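Local structure of endoglucanase CEL5A (4AFM) at residues Phe39-Ser52 against Gly117-Ser129. The protein is the carbohydrate-binding module of a family 5 endoglucanase and probably binds beta-glucans such as xyloglucan, without catalysing their hydrolysis itself. Residues are numbered along the deposited sequence; the frame is centred on the assembly and turned at random. Where two conformers were deposited one is given.
Sequences FDLNKNFEIKVDYS and GMTVTKIVASYTS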
loop_
_atom_site.group_PDB
_atom_site.type_symbol
_atom_site.label_atom_id
_atom_site.label_comp_id
_atom_site.label_asym_id
_atom_site.label_seq_id
_atom_site.Cartn_x
_atom_site.Cartn_y
_atom_site.Cartn_z
ATOM N N PHE A 39 6.778 -6.362 0.196
ATOM C CA PHE A 39 7.860 -7.091 0.801
ATOM C C PHE A 39 7.445 -8.557 0.820
ATOM O O PHE A 39 6.271 -8.904 0.662
ATOM C CB PHE A 39 8.287 -6.562 2.176
ATOM C CG PHE A 39 7.322 -6.831 3.278
ATOM C CD1 PHE A 39 6.169 -6.066 3.459
ATOM C CD2 PHE A 39 7.514 -7.901 4.151
ATOM C CE1 PHE A 39 5.269 -6.315 4.492
ATOM C CE2 PHE A 39 6.634 -8.104 5.188
ATOM C CZ PHE A 39 5.481 -7.372 5.330
ATOM N N ASP A 40 8.424 -9.412 1.096
ATOM C CA ASP A 40 8.224 -10.873 1.077
ATOM C C ASP A 40 8.125 -11.382 2.534
ATOM O O ASP A 40 9.056 -11.401 3.319
ATOM C CB ASP A 40 9.451 -11.527 0.426
ATOM C CG ASP A 40 9.280 -13.025 0.356
ATOM O OD1 ASP A 40 8.258 -13.589 0.764
ATOM O OD2 ASP A 40 10.279 -13.647 -0.143
ATOM N N LEU A 41 6.875 -11.766 2.886
ATOM C CA LEU A 41 6.574 -12.306 4.230
ATOM C C LEU A 41 7.353 -13.527 4.591
ATOM O O LEU A 41 7.466 -13.920 5.750
ATOM C CB LEU A 41 5.098 -12.619 4.258
ATOM C CG LEU A 41 4.197 -11.349 4.381
ATOM C CD1 LEU A 41 2.794 -11.682 3.884
ATOM C CD2 LEU A 41 4.130 -10.831 5.825
ATOM N N ASN A 42 7.915 -14.232 3.566
ATOM C CA ASN A 42 8.653 -15.471 3.832
ATOM C C ASN A 42 10.051 -15.173 4.324
ATOM O O ASN A 42 10.630 -16.089 4.937
ATOM C CB ASN A 42 8.792 -16.280 2.523
ATOM C CG ASN A 42 7.485 -16.800 2.099
ATOM O OD1 ASN A 42 7.005 -17.784 2.681
ATOM N ND2 ASN A 42 6.869 -16.288 1.094
ATOM N N LYS A 43 10.584 -14.019 4.118
ATOM C CA LYS A 43 11.916 -13.711 4.714
ATOM C C LYS A 43 11.761 -13.448 6.188
ATOM O O LYS A 43 10.690 -13.187 6.695
ATOM C CB LYS A 43 12.487 -12.479 4.005
ATOM C CG LYS A 43 12.684 -12.754 2.516
ATOM C CD LYS A 43 13.506 -11.838 1.622
ATOM C CE LYS A 43 14.921 -11.774 2.152
ATOM N NZ LYS A 43 15.760 -12.881 1.580
ATOM N N ASN A 44 12.901 -13.463 6.920
ATOM C CA ASN A 44 12.852 -12.986 8.273
ATOM C C ASN A 44 12.863 -11.505 8.188
ATOM O O ASN A 44 13.536 -10.949 7.272
ATOM C CB ASN A 44 14.085 -13.480 9.045
ATOM C CG ASN A 44 13.827 -13.406 10.497
ATOM O OD1 ASN A 44 12.695 -13.145 11.024
ATOM N ND2 ASN A 44 14.931 -13.603 11.265
ATOM N N PHE A 45 11.894 -10.897 8.745
ATOM C CA PHE A 45 11.750 -9.425 8.629
ATOM C C PHE A 45 11.363 -8.789 9.929
ATOM O O PHE A 45 10.943 -9.469 10.901
ATOM C CB PHE A 45 10.666 -9.116 7.582
ATOM C CG PHE A 45 9.251 -9.535 7.932
ATOM C CD1 PHE A 45 8.456 -8.690 8.783
ATOM C CD2 PHE A 45 8.673 -10.714 7.500
ATOM C CE1 PHE A 45 7.227 -9.123 9.138
ATOM C CE2 PHE A 45 7.457 -11.136 7.879
ATOM C CZ PHE A 45 6.675 -10.309 8.713
ATOM N N GLU A 46 11.558 -7.476 9.974
ATOM C CA GLU A 46 10.937 -6.651 11.002
ATOM C C GLU A 46 10.254 -5.520 10.340
ATOM O O GLU A 46 10.593 -5.139 9.192
ATOM C CB GLU A 46 11.941 -6.116 12.006
ATOM C CG GLU A 46 13.114 -5.429 11.433
ATOM C CD GLU A 46 14.171 -5.125 12.480
ATOM O OE1 GLU A 46 14.203 -5.791 13.573
ATOM O OE2 GLU A 46 14.967 -4.185 12.131
ATOM N N ILE A 47 9.222 -5.022 10.989
ATOM C CA ILE A 47 8.533 -3.823 10.523
ATOM C C ILE A 47 8.855 -2.702 11.495
ATOM O O ILE A 47 8.661 -2.918 12.755
ATOM C CB ILE A 47 7.022 -4.112 10.450
ATOM C CG1 ILE A 47 6.754 -5.171 9.314
ATOM C CG2 ILE A 47 6.211 -2.812 10.173
ATOM C CD1 ILE A 47 5.374 -5.670 9.305
ATOM N N LYS A 48 9.284 -1.579 11.072
ATOM C CA LYS A 48 9.599 -0.479 11.962
ATOM C C LYS A 48 8.738 0.693 11.577
ATOM O O LYS A 48 8.592 1.053 10.376
ATOM C CB LYS A 48 11.052 -0.058 11.787
ATOM C CG LYS A 48 11.976 -1.246 12.104
ATOM C CD LYS A 48 13.385 -0.748 12.230
ATOM C CE LYS A 48 14.099 -0.891 10.961
ATOM N NZ LYS A 48 15.511 -1.119 11.428
ATOM N N VAL A 49 8.176 1.381 12.553
ATOM C CA VAL A 49 7.232 2.492 12.295
ATOM C C VAL A 49 7.700 3.715 13.076
ATOM O O VAL A 49 7.821 3.587 14.351
ATOM C CB VAL A 49 5.796 2.092 12.743
ATOM C CG1 VAL A 49 4.858 3.238 12.401
ATOM C CG2 VAL A 49 5.330 0.817 12.063
ATOM N N ASP A 50 7.919 4.812 12.453
ATOM C CA ASP A 50 8.172 6.082 13.157
ATOM C C ASP A 50 6.843 6.702 13.392
ATOM O O ASP A 50 6.060 6.975 12.419
ATOM C CB ASP A 50 9.050 6.979 12.334
ATOM C CG ASP A 50 10.439 6.431 12.083
ATOM O OD1 ASP A 50 10.884 5.454 12.681
ATOM O OD2 ASP A 50 11.098 7.044 11.175
ATOM N N TYR A 51 6.512 7.014 14.641
ATOM C CA TYR A 51 5.144 7.454 15.028
ATOM C C TYR A 51 5.219 8.331 16.232
ATOM O O TYR A 51 6.215 8.286 16.986
ATOM C CB TYR A 51 4.225 6.250 15.281
ATOM C CG TYR A 51 4.477 5.557 16.572
ATOM C CD1 TYR A 51 5.677 4.810 16.753
ATOM C CD2 TYR A 51 3.597 5.689 17.660
ATOM C CE1 TYR A 51 5.960 4.265 18.011
ATOM C CE2 TYR A 51 3.898 5.098 18.873
ATOM C CZ TYR A 51 5.069 4.384 19.005
ATOM O OH TYR A 51 5.374 3.813 20.259
ATOM N N SER A 52 4.139 9.027 16.473
ATOM C CA SER A 52 3.945 9.736 17.766
ATOM C C SER A 52 2.481 9.938 17.968
ATOM O O SER A 52 1.665 9.866 17.038
ATOM C CB SER A 52 4.722 10.956 17.824
ATOM O OG SER A 52 4.304 11.909 16.979
ATOM N N GLY A 117 -4.516 12.189 18.402
ATOM C CA GLY A 117 -4.381 11.348 17.210
ATOM C C GLY A 117 -2.972 10.922 17.052
ATOM O O GLY A 117 -2.001 11.529 17.568
HETATM N N MSE A 118 -2.785 9.872 16.251
HETATM C CA MSE A 118 -1.460 9.337 15.953
HETATM C C MSE A 118 -0.984 9.868 14.626
HETATM O O MSE A 118 -1.758 9.934 13.659
HETATM C CB MSE A 118 -1.550 7.775 15.968
HETATM C CG MSE A 118 -0.194 7.130 15.955
HETATM SE SE MSE A 118 -0.256 5.221 16.200
HETATM C CE MSE A 118 -0.912 4.664 14.460
ATOM N N THR A 119 0.277 10.160 14.476
ATOM C CA THR A 119 0.879 10.495 13.203
ATOM C C THR A 119 2.009 9.501 12.930
ATOM O O THR A 119 2.895 9.303 13.798
ATOM C CB THR A 119 1.448 11.933 13.134
ATOM O OG1 THR A 119 0.251 12.761 13.297
ATOM C CG2 THR A 119 2.072 12.267 11.832
ATOM N N VAL A 120 1.973 8.858 11.775
ATOM C CA VAL A 120 3.036 8.008 11.313
ATOM C C VAL A 120 3.815 8.759 10.259
ATOM O O VAL A 120 3.183 9.243 9.277
ATOM C CB VAL A 120 2.419 6.691 10.786
ATOM C CG1 VAL A 120 3.496 5.877 10.034
ATOM C CG2 VAL A 120 1.818 5.864 11.934
ATOM N N THR A 121 5.113 8.774 10.354
ATOM C CA THR A 121 5.955 9.431 9.354
ATOM C C THR A 121 6.729 8.463 8.487
ATOM O O THR A 121 7.201 8.839 7.422
ATOM C CB THR A 121 6.899 10.455 10.021
ATOM O OG1 THR A 121 7.677 9.766 11.022
ATOM C CG2 THR A 121 6.121 11.590 10.679
ATOM N N LYS A 122 6.919 7.204 8.918
ATOM C CA LYS A 122 7.672 6.244 8.100
ATOM C C LYS A 122 7.319 4.837 8.516
ATOM O O LYS A 122 7.160 4.581 9.723
ATOM C CB LYS A 122 9.172 6.505 8.248
ATOM C CG LYS A 122 9.948 5.805 7.165
ATOM C CD LYS A 122 11.451 6.256 7.215
ATOM C CE LYS A 122 12.163 5.842 5.976
ATOM N NZ LYS A 122 13.606 6.310 5.891
ATOM N N ILE A 123 7.205 3.943 7.567
ATOM C CA ILE A 123 7.040 2.503 7.809
ATOM C C ILE A 123 8.029 1.809 6.925
ATOM O O ILE A 123 8.051 2.055 5.694
ATOM C CB ILE A 123 5.619 2.017 7.495
ATOM C CG1 ILE A 123 4.559 2.806 8.276
ATOM C CG2 ILE A 123 5.498 0.540 7.739
ATOM C CD1 ILE A 123 3.115 2.460 7.928
ATOM N N VAL A 124 8.860 0.976 7.518
ATOM C CA VAL A 124 9.862 0.206 6.711
ATOM C C VAL A 124 9.808 -1.227 7.069
ATOM O O VAL A 124 9.516 -1.658 8.228
ATOM C CB VAL A 124 11.269 0.706 6.985
ATOM C CG1 VAL A 124 11.415 2.133 6.615
ATOM C CG2 VAL A 124 11.646 0.451 8.346
ATOM N N ALA A 125 9.952 -2.076 6.076
ATOM C CA ALA A 125 10.207 -3.523 6.266
ATOM C C ALA A 125 11.669 -3.745 6.046
ATOM O O ALA A 125 12.249 -3.330 5.032
ATOM C CB ALA A 125 9.402 -4.361 5.292
ATOM N N SER A 126 12.333 -4.435 6.946
ATOM C CA SER A 126 13.771 -4.730 6.875
ATOM C C SER A 126 13.903 -6.250 6.890
ATOM O O SER A 126 13.333 -6.876 7.783
ATOM C CB SER A 126 14.491 -4.170 8.151
ATOM O OG SER A 126 14.524 -2.761 7.975
ATOM N N TYR A 127 14.731 -6.830 6.113
ATOM C CA TYR A 127 15.039 -8.240 6.242
ATOM C C TYR A 127 16.233 -8.484 7.105
ATOM O O TYR A 127 17.171 -7.700 7.035
ATOM C CB TYR A 127 15.337 -8.802 4.841
ATOM C CG TYR A 127 14.209 -8.647 3.844
ATOM C CD1 TYR A 127 12.897 -8.988 4.208
ATOM C CD2 TYR A 127 14.444 -8.221 2.577
ATOM C CE1 TYR A 127 11.897 -8.886 3.274
ATOM C CE2 TYR A 127 13.421 -8.165 1.588
ATOM C CZ TYR A 127 12.119 -8.502 1.999
ATOM O OH TYR A 127 11.122 -8.411 1.034
ATOM N N THR A 128 16.132 -9.434 7.980
ATOM C CA THR A 128 17.122 -9.768 9.006
ATOM C C THR A 128 17.689 -11.172 8.706
ATOM O O THR A 128 18.647 -11.564 9.350
ATOM C CB THR A 128 16.459 -9.684 10.423
ATOM O OG1 THR A 128 15.299 -10.541 10.446
ATOM C CG2 THR A 128 15.951 -8.267 10.712
ATOM N N SER A 129 17.004 -11.937 7.858
ATOM C CA SER A 129 17.627 -12.841 6.850
ATOM C C SER A 129 18.141 -12.042 5.629
ATOM O O SER A 129 18.008 -12.457 4.469
ATOM C CB SER A 129 16.727 -14.053 6.412
ATOM O OG SER A 129 15.507 -13.749 5.696
HETATM O O HOH W 1 13.530 -10.255 12.592
HETATM O O HOH W 2 10.211 9.404 10.155
HETATM O O HOH W 3 4.887 11.569 14.268
#
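Lys43 lies across the ring of Tyr127 at about a right angle, its CD over the centre of one face and 3.5 Å from the ring centroid, only 7° off the normal: a CH-pi contact. Bends at the third and fourth side-chain torsions carry CE back over the same face, whereas NZ is too far for more than weak cation-pi attraction. In the plane of that ring, at its edge, the backbone N of Asp40 donates to Tyr127 OH (2.9 Å, 158° at the hydrogen), tying the turn 40-43 to the strand end. A phenylalanine in place of Tyr127 would probably leave the Asp40 N-H without this acceptor and the turn less firmly anchored. Next along, Ala125 CB sits over one face of the Phe39 ring, offset toward its rim, 3.8 Å from CG; Phe39 CE2 in turn lies over the centre of the Phe45 ring. Farther on, Val49 CG1, anti to its backbone N, meets Val120 CG1 at 3.8 Å, and Tyr51 CD2 approaches the selenium of Met118, a selenomethionine, obliquely at 4.1 Å in the conformer given, a Met-aromatic contact. On the other face, Asp50 lies beside Lys122, but its OD1 bonds to Thr84. Paired backbone bonds join Glu46 with Ser126 and Lys48 with Val124; then Asp50 N takes Lys122 O while Asp50 O accepts from Thr121 N, a one-residue register shift. The strands run at 158°, forming an antiparallel pair with a beta bulge, within the beta-sandwich of a family 65 carbohydrate-binding module.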